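PDB 2PBP: enoyl-CoA hydratase subunit I from Geobacillus kaustophilus, which probably acts as a hydro-lyase of the crotonase family, adding water reversibly across the double bond of enoyl-CoA thioesters in fatty acid beta-oxidation. Local coordinates for residues Met224-Glu227 with Arg228-Tyr232. Numbering follows the deposited sequence.
Sequences MQFE and RKNFY
Arg228 folds back along helix 220-234 over the turn that precedes it, and its contacts with Met224 and Gln225 can be traced atom by atom. CB lies 3.7 Å from Met224 O. CG stands between the backbone N and the carbonyl carbon (chi1 65°), which sends the chain toward the preceding turn and brings CG to 3.3 Å from Gln225 O. The bend about CG-CD keeps CD close to Met224 O and turns NE back to the same oxygen at 3.1 Å; with an N-H...O angle of 126° this hydrogen bond is weak. The same oxygen accepts the regular helical bond from Arg228 N, at 3.0 Å and nearly straight, so backbone and side chain of one residue share a single acceptor. Around the guanidinium, Gln225 NE2 sits over one face, 3.8 Å from CZ and 3.3 Å from NH1; NE2 and NH1 are both donors, and with the planes 64° apart this is contact without a bond. Met224 CE meets the edge, in plane, 3.8 Å from NH2. NH2 also donates to a water that hydrogen-bonds Glu227 OE1, while NH1 forms a salt bridge with Asp89 of the second subunit. A leucine in place of Arg228 would probably leave that aspartate without its charged mate and break the water link to Glu227. On another side of the helix, Asn230 ND2 approaches Phe226 CE2 to 3.6 Å, amide and ring planes steeply inclined, and is held by Leu207 O and Glu210 of helix 202-217. Glu227 binds Gly142 N and Thr144 of the second subunit, and Lys229 NZ forms a salt bridge with Glu80 of the second subunit. These are i to i+3 and i to i+4 side-chain contacts on a helix between helix 202-217 and the second subunit, in the C-terminal helical region of a crotonase fold.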
loop_
_atom_site.group_PDB
_atom_site.type_symbol
_atom_site.label_atom_id
_atom_site.label_comp_id
_atom_site.label_asym_id
_atom_site.label_seq_id
_atom_site.Cartn_x
_atom_site.Cartn_y
_atom_site.Cartn_z
ATOM N N MET A 224 -7.073 0.034 9.740
ATOM C CA MET A 224 -6.743 1.341 10.293
ATOM C C MET A 224 -6.764 1.293 11.823
ATOM O O MET A 224 -6.006 2.003 12.484
ATOM C CB MET A 224 -7.721 2.396 9.759
ATOM C CG MET A 224 -7.441 2.762 8.296
ATOM S SD MET A 224 -8.635 3.893 7.554
ATOM C CE MET A 224 -8.295 5.372 8.491
ATOM N N GLN A 225 -7.631 0.450 12.379
ATOM C CA GLN A 225 -7.717 0.287 13.831
ATOM C C GLN A 225 -6.387 -0.249 14.355
ATOM O O GLN A 225 -5.904 0.171 15.407
ATOM C CB GLN A 225 -8.834 -0.697 14.197
ATOM C CG GLN A 225 -10.225 -0.095 14.213
ATOM C CD GLN A 225 -10.450 0.777 15.434
ATOM O OE1 GLN A 225 -10.507 0.285 16.569
ATOM N NE2 GLN A 225 -10.568 2.079 15.212
ATOM N N PHE A 226 -5.803 -1.187 13.614
ATOM C CA PHE A 226 -4.528 -1.784 14.002
ATOM C C PHE A 226 -3.410 -0.774 13.761
ATOM O O PHE A 226 -2.536 -0.578 14.602
ATOM C CB PHE A 226 -4.268 -3.048 13.175
ATOM C CG PHE A 226 -3.016 -3.784 13.568
ATOM C CD1 PHE A 226 -3.053 -4.783 14.539
ATOM C CD2 PHE A 226 -1.797 -3.465 12.981
ATOM C CE1 PHE A 226 -1.884 -5.455 14.919
ATOM C CE2 PHE A 226 -0.626 -4.127 13.354
ATOM C CZ PHE A 226 -0.670 -5.122 14.325
ATOM N N GLU A 227 -3.450 -0.138 12.597
ATOM C CA GLU A 227 -2.453 0.851 12.211
ATOM C C GLU A 227 -2.219 1.915 13.289
ATOM O O GLU A 227 -1.075 2.178 13.675
ATOM C CB GLU A 227 -2.897 1.522 10.913
ATOM C CG GLU A 227 -1.951 2.579 10.375
ATOM C CD GLU A 227 -2.619 3.406 9.297
ATOM O OE1 GLU A 227 -3.629 4.062 9.619
ATOM O OE2 GLU A 227 -2.151 3.397 8.136
ATOM N N ARG A 228 -3.296 2.520 13.779
ATOM C CA ARG A 228 -3.163 3.566 14.790
ATOM C C ARG A 228 -2.589 3.076 16.119
ATOM O O ARG A 228 -1.981 3.858 16.854
ATOM C CB ARG A 228 -4.507 4.279 15.007
ATOM C CG ARG A 228 -5.623 3.426 15.580
ATOM C CD ARG A 228 -6.973 4.119 15.414
ATOM N NE ARG A 228 -7.290 4.332 14.004
ATOM C CZ ARG A 228 -8.460 4.773 13.547
ATOM N NH1 ARG A 228 -9.447 5.057 14.390
ATOM N NH2 ARG A 228 -8.639 4.936 12.241
ATOM N N LYS A 229 -2.777 1.796 16.438
ATOM C CA LYS A 229 -2.221 1.255 17.675
ATOM C C LYS A 229 -0.698 1.270 17.554
ATOM O O LYS A 229 0.010 1.599 18.510
ATOM C CB LYS A 229 -2.719 -0.175 17.928
ATOM C CG LYS A 229 -4.163 -0.248 18.403
ATOM C CD LYS A 229 -4.322 0.400 19.776
ATOM C CE LYS A 229 -5.779 0.446 20.206
ATOM N NZ LYS A 229 -5.928 0.866 21.620
ATOM N N ASN A 230 -0.193 0.913 16.374
ATOM C CA ASN A 230 1.247 0.927 16.143
ATOM C C ASN A 230 1.737 2.374 16.159
ATOM O O ASN A 230 2.842 2.655 16.621
ATOM C CB ASN A 230 1.601 0.242 14.814
ATOM C CG ASN A 230 1.810 -1.261 14.975
ATOM O OD1 ASN A 230 1.685 -1.795 16.078
ATOM N ND2 ASN A 230 2.136 -1.946 13.878
ATOM N N PHE A 231 0.908 3.288 15.660
ATOM C CA PHE A 231 1.252 4.711 15.664
ATOM C C PHE A 231 1.451 5.148 17.124
ATOM O O PHE A 231 2.437 5.807 17.461
ATOM C CB PHE A 231 0.114 5.527 15.037
ATOM C CG PHE A 231 0.391 7.009 14.958
ATOM C CD1 PHE A 231 1.128 7.539 13.904
ATOM C CD2 PHE A 231 -0.093 7.875 15.937
ATOM C CE1 PHE A 231 1.379 8.911 13.823
ATOM C CE2 PHE A 231 0.151 9.248 15.866
ATOM C CZ PHE A 231 0.889 9.766 14.804
ATOM N N TYR A 232 0.508 4.779 17.989
ATOM C CA TYR A 232 0.604 5.138 19.404
ATOM C C TYR A 232 1.887 4.593 20.016
ATOM O O TYR A 232 2.591 5.295 20.748
ATOM C CB TYR A 232 -0.563 4.559 20.215
ATOM C CG TYR A 232 -1.950 5.050 19.862
ATOM C CD1 TYR A 232 -2.145 6.132 19.000
ATOM C CD2 TYR A 232 -3.073 4.442 20.420
ATOM C CE1 TYR A 232 -3.435 6.596 18.706
ATOM C CE2 TYR A 232 -4.361 4.895 20.136
ATOM C CZ TYR A 232 -4.535 5.970 19.278
ATOM O OH TYR A 232 -5.812 6.413 19.004
HETATM O O HOH W 1 -5.900 4.796 11.307
#